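Local coordinates for protein endoglucanase (Clostridium thermocellum, PDB 2C4X) that probably hydrolyses cellulose in the cellulosome, this C-terminal piece joining a PKD domain to a CBM44 carbohydrate-binding module of the kind that recognises beta-glucan chains and xyloglucan, at residues 117-121 with 145-150; 138-144 with 241-247. The protein carries 1 engineered substitution. One frame throughout, in Å; residues are numbered along the deposited sequence.

Contact 1: 117-121 with 145-150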
# COMPACT_ATOMS: atom_id res chain seq x y z
N GLY A 117 -24.72 12.33 3.43
CA GLY A 117 -25.49 11.20 2.94
C GLY A 117 -26.92 11.55 2.71
O GLY A 117 -27.41 12.57 3.18
N THR A 118 -27.60 10.67 1.98
CA THR A 118 -29.01 10.82 1.67
C THR A 118 -29.66 9.46 1.92
O THR A 118 -29.16 8.43 1.46
CB THR A 118 -29.21 11.36 0.22
OG1 THR A 118 -30.61 11.55 -0.04
CG2 THR A 118 -28.61 10.43 -0.83
N ASN A 119 -30.76 9.47 2.68
CA ASN A 119 -31.37 8.26 3.23
C ASN A 119 -30.39 7.49 4.11
O ASN A 119 -30.61 6.31 4.42
CB ASN A 119 -31.94 7.36 2.12
CG ASN A 119 -33.41 7.09 2.28
OD1 ASN A 119 -33.96 6.19 1.65
ND2 ASN A 119 -34.08 7.89 3.11
N ALA A 120 -29.31 8.17 4.50
CA ALA A 120 -28.28 7.64 5.39
C ALA A 120 -27.57 8.80 6.09
O ALA A 120 -27.43 9.88 5.52
CB ALA A 120 -27.27 6.79 4.62
N THR A 121 -27.13 8.55 7.31
CA THR A 121 -26.35 9.52 8.07
C THR A 121 -25.06 8.87 8.55
O THR A 121 -25.06 7.75 9.07
CB THR A 121 -27.15 10.07 9.28
OG1 THR A 121 -28.44 10.53 8.84
CG2 THR A 121 -26.41 11.24 9.94
N GLU A 145 -31.38 4.45 6.24
CA GLU A 145 -32.82 4.36 6.41
C GLU A 145 -33.47 3.63 5.24
O GLU A 145 -34.70 3.49 5.19
CB GLU A 145 -33.40 5.76 6.59
CG GLU A 145 -32.86 6.49 7.83
CD GLU A 145 -33.27 5.83 9.13
OE1 GLU A 145 -34.50 5.66 9.36
OE2 GLU A 145 -32.38 5.47 9.93
N GLY A 146 -32.64 3.15 4.32
CA GLY A 146 -33.12 2.43 3.14
C GLY A 146 -32.14 2.58 2.00
O GLY A 146 -30.93 2.67 2.21
N GLU A 147 -32.67 2.61 0.78
CA GLU A 147 -31.85 2.84 -0.41
C GLU A 147 -31.31 4.27 -0.42
O GLU A 147 -32.06 5.24 -0.52
CB GLU A 147 -32.63 2.55 -1.70
CG GLU A 147 -32.96 1.06 -1.89
CD GLU A 147 -33.98 0.82 -3.00
OE1 GLU A 147 -33.96 1.57 -4.01
OE2 GLU A 147 -34.79 -0.13 -2.87
N GLY A 148 -30.00 4.38 -0.28
CA GLY A 148 -29.36 5.68 -0.29
C GLY A 148 -27.86 5.58 -0.46
O GLY A 148 -27.33 4.54 -0.87
N THR A 149 -27.20 6.67 -0.12
CA THR A 149 -25.79 6.83 -0.35
C THR A 149 -25.19 7.55 0.86
O THR A 149 -25.84 8.42 1.44
CB THR A 149 -25.53 7.66 -1.64
OG1 THR A 149 -26.32 7.14 -2.72
CG2 THR A 149 -24.13 7.55 -2.05
N ALA A 150 -23.98 7.18 1.25
CA ALA A 150 -23.24 7.90 2.29
C ALA A 150 -21.82 8.13 1.83
O ALA A 150 -21.23 7.28 1.17
CB ALA A 150 -23.28 7.11 3.63
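Thr-118 and Thr-149 face each other as an antiparallel hydrogen-bonded pair, and their backbones carry most of the polar grip at this edge of the CBM44 sandwich. Thr-118 N donates to Thr-149 O at 2.9 Å, and Thr-149 N returns a bond of 3.1 Å to Thr-118 O. The same Thr-118 O also receives a CA-H...O contact from Gly-148 CA at 3.3 Å, a close approach made possible because Gly-148 carries no side chain on the flank turned to the other segment. A third backbone bond is made at the corners themselves: Glu-145, just before its chain turns at Gly-146 and Glu-147, donates N to Asn-119 O at 2.7 Å, almost straight at 172°, though the donor stands 28° off the carbonyl plane. Gly-146 N, next along, is buried here without a partner in the model.

Side-chain packing is sparse by comparison. Ala-120 CB sits 4.1 Å from Ala-150 CB on the buried side, while Thr-118, with OG1 anti to its own nitrogen (chi1 -178°), turns CG2 toward the backbone of Thr-149. Asn-119 lays its CB 3.9 Å from Gly-148 CA. The carboxylate of Glu-145 leads away from the contact.

Both segments turn where the chain passes between the two sheets of the sandwich. Gly-117 ends strand 114-117, which pairs with 148-155, whereas Ala-120 and Thr-121 belong to strand 120-127, which pairs with 137-145. Beyond them, Gly-148 and Ala-150 bond through their backbones to Thr-237 and Val-235 of strand 229-238, and Ala-120 and Ala-150 both rest on Val-142.

Contact 2: 138-144 with 241-247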
# COMPACT_ATOMS: atom_id res chain seq x y z
N LEU A 138 -9.56 6.12 10.92
CA LEU A 138 -10.92 6.65 11.02
C LEU A 138 -11.91 5.53 11.28
O LEU A 138 -11.74 4.39 10.82
CB LEU A 138 -11.32 7.43 9.77
CG LEU A 138 -10.58 8.73 9.47
CD1 LEU A 138 -11.18 9.44 8.25
CD2 LEU A 138 -10.56 9.66 10.69
N LYS A 139 -12.95 5.86 12.04
CA LYS A 139 -14.06 4.96 12.31
C LYS A 139 -15.31 5.66 11.81
O LYS A 139 -15.70 6.71 12.33
CB LYS A 139 -14.14 4.65 13.80
CG LYS A 139 -15.29 3.76 14.21
CD LYS A 139 -15.34 3.61 15.73
CE LYS A 139 -16.61 2.93 16.18
NZ LYS A 139 -16.61 2.65 17.65
N TRP A 140 -15.93 5.07 10.79
CA TRP A 140 -17.03 5.70 10.08
C TRP A 140 -18.29 4.87 10.28
O TRP A 140 -18.40 3.75 9.77
CB TRP A 140 -16.66 5.82 8.59
CG TRP A 140 -17.72 6.38 7.64
CD1 TRP A 140 -18.70 7.30 7.92
CD2 TRP A 140 -17.85 6.07 6.25
NE1 TRP A 140 -19.44 7.56 6.78
CE2 TRP A 140 -18.94 6.82 5.74
CE3 TRP A 140 -17.14 5.22 5.37
CZ2 TRP A 140 -19.35 6.74 4.40
CZ3 TRP A 140 -17.55 5.15 4.03
CH2 TRP A 140 -18.64 5.91 3.56
N THR A 141 -19.22 5.41 11.05
CA THR A 141 -20.46 4.69 11.37
C THR A 141 -21.63 5.28 10.59
O THR A 141 -21.93 6.46 10.70
CB THR A 141 -20.76 4.70 12.89
OG1 THR A 141 -19.61 4.24 13.61
CG2 THR A 141 -21.96 3.81 13.23
N VAL A 142 -22.27 4.42 9.80
CA VAL A 142 -23.38 4.82 8.93
C VAL A 142 -24.69 4.18 9.40
O VAL A 142 -24.76 2.97 9.63
CB VAL A 142 -23.12 4.43 7.45
CG1 VAL A 142 -24.30 4.85 6.56
CG2 VAL A 142 -21.81 5.03 6.95
N THR A 143 -25.71 5.02 9.54
CA THR A 143 -27.07 4.57 9.81
C THR A 143 -27.91 4.85 8.57
O THR A 143 -28.21 6.01 8.26
CB THR A 143 -27.66 5.28 11.05
OG1 THR A 143 -26.71 5.21 12.12
CG2 THR A 143 -28.98 4.64 11.49
N SER A 144 -28.25 3.80 7.84
CA SER A 144 -29.06 3.97 6.64
C SER A 144 -30.53 3.70 6.93
O SER A 144 -30.87 2.85 7.75
CB SER A 144 -28.55 3.14 5.47
OG SER A 144 -28.72 1.75 5.69
N GLY A 241 -30.34 -0.11 8.55
CA GLY A 241 -29.30 -0.74 9.36
C GLY A 241 -28.15 0.18 9.71
O GLY A 241 -27.94 1.20 9.06
N GLU A 242 -27.41 -0.20 10.75
CA GLU A 242 -26.23 0.53 11.18
C GLU A 242 -24.99 -0.35 11.01
O GLU A 242 -25.00 -1.53 11.36
CB GLU A 242 -26.37 0.98 12.63
CG GLU A 242 -25.29 1.96 13.11
CD GLU A 242 -25.49 2.38 14.57
OE1 GLU A 242 -26.22 1.69 15.31
OE2 GLU A 242 -24.90 3.41 14.98
N PHE A 243 -23.93 0.24 10.45
CA PHE A 243 -22.67 -0.47 10.20
C PHE A 243 -21.46 0.46 10.34
O PHE A 243 -21.58 1.68 10.19
CB PHE A 243 -22.69 -1.15 8.82
CG PHE A 243 -22.93 -0.21 7.66
CD1 PHE A 243 -24.22 0.13 7.26
CD2 PHE A 243 -21.86 0.32 6.95
CE1 PHE A 243 -24.45 0.99 6.19
CE2 PHE A 243 -22.07 1.19 5.88
CZ PHE A 243 -23.37 1.52 5.50
N THR A 244 -20.30 -0.13 10.62
CA THR A 244 -19.09 0.65 10.84
C THR A 244 -17.96 0.24 9.92
O THR A 244 -17.54 -0.92 9.89
CB THR A 244 -18.66 0.63 12.33
OG1 THR A 244 -19.67 1.26 13.12
CG2 THR A 244 -17.35 1.39 12.53
N ILE A 245 -17.48 1.22 9.16
CA ILE A 245 -16.35 1.04 8.26
C ILE A 245 -15.13 1.73 8.85
O ILE A 245 -15.26 2.79 9.47
CB ILE A 245 -16.70 1.58 6.85
CG1 ILE A 245 -17.64 0.61 6.14
CG2 ILE A 245 -15.44 1.84 6.01
CD1 ILE A 245 -18.50 1.25 5.08
N TYR A 246 -13.96 1.11 8.70
CA TYR A 246 -12.72 1.73 9.13
C TYR A 246 -11.88 2.09 7.92
O TYR A 246 -11.84 1.36 6.92
CB TYR A 246 -11.95 0.80 10.08
CG TYR A 246 -12.69 0.48 11.35
CD1 TYR A 246 -13.64 -0.54 11.40
CD2 TYR A 246 -12.45 1.21 12.52
CE1 TYR A 246 -14.33 -0.83 12.57
CE2 TYR A 246 -13.14 0.93 13.69
CZ TYR A 246 -14.07 -0.10 13.71
OH TYR A 246 -14.75 -0.40 14.87
N VAL A 247 -11.22 3.24 8.00
CA VAL A 247 -10.43 3.79 6.90
C VAL A 247 -9.11 4.30 7.45
O VAL A 247 -9.08 5.01 8.45
CB VAL A 247 -11.15 4.97 6.19
CG1 VAL A 247 -10.31 5.51 5.03
CG2 VAL A 247 -12.55 4.56 5.70
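Val-142 packs over one face of the Phe-243 ring, its CB 3.9 Å from the ring centroid in a CH-pi contact. Phe-243 CG sits between its backbone N and carbonyl carbon (chi1 58°), a torsion that brings the ring alongside Val-142. On the same face of the sheet, Ile-245 runs beside the indole of Trp-140, with CG2 3.8 Å from CE3, and Leu-138 meets Val-247 through their CB atoms. Val-142 CG2 also lies over a face of the Trp-140 ring, near its rim.

On the other face, Thr-141 OG1 and Thr-244 OG1 share a hydrogen bond of 3.0 Å that either could donate. Next to them, the extended Lys-139 lies side by side with Tyr-246, CG 3.6 Å from CE2, and its CG comes equally close to Thr-244 CG2. Glu-242 crosses toward the threonines, OE2 approaching Thr-141 CG2 at 3.4 Å.

Holding these pairs in register are eight backbone hydrogen bonds, two for each of Leu-138/Val-247, Trp-140/Ile-245, Val-142/Phe-243 and Ser-144/Gly-241. The strands run antiparallel at 157°, their axes 4.6 Å apart at closest approach.

Strands 137-145 and 241-251 are adjacent inner strands of one five-stranded antiparallel sheet of the CBM44 beta-sandwich. Leu-138, Trp-140 and Val-247 reach Leu-152 of the opposing sheet, and Trp-140 and Ile-245 touch Val-235.

The face of Leu-138, Trp-140, Val-142 and Phe-243 is thus mainly apolar, its Ser-144 hydroxyl satisfied by Asp-239 O, while the other mixes threonines and charges with Tyr-246. There Glu-129 OE1 takes both a salt bridge from Lys-139 NZ and a weak hydrogen bond from Tyr-246 OH, so the polar ends of these two neighbours meet at one carboxylate oxygen.

Contact 2 is held by eight ladder bonds between neighbouring strands of one sheet, contact 1 by three backbone bonds where the chain passes between sheets. Contact 2 is partly buried, with eight of its fourteen residues buried, and adds apolar packing on one face to its ladder. The centres of the two contacts lie about 12 Å apart; contact 1 is a surface contact at the end of the sandwich, where side chains contribute little. Strand 137-145 ties them together, since it supplies one partner of contact 2 and runs into the turn of contact 1. Thr-121 O probably accepts a hydrogen bond from Thr-143 N, and Ala-150 packs on Trp-140.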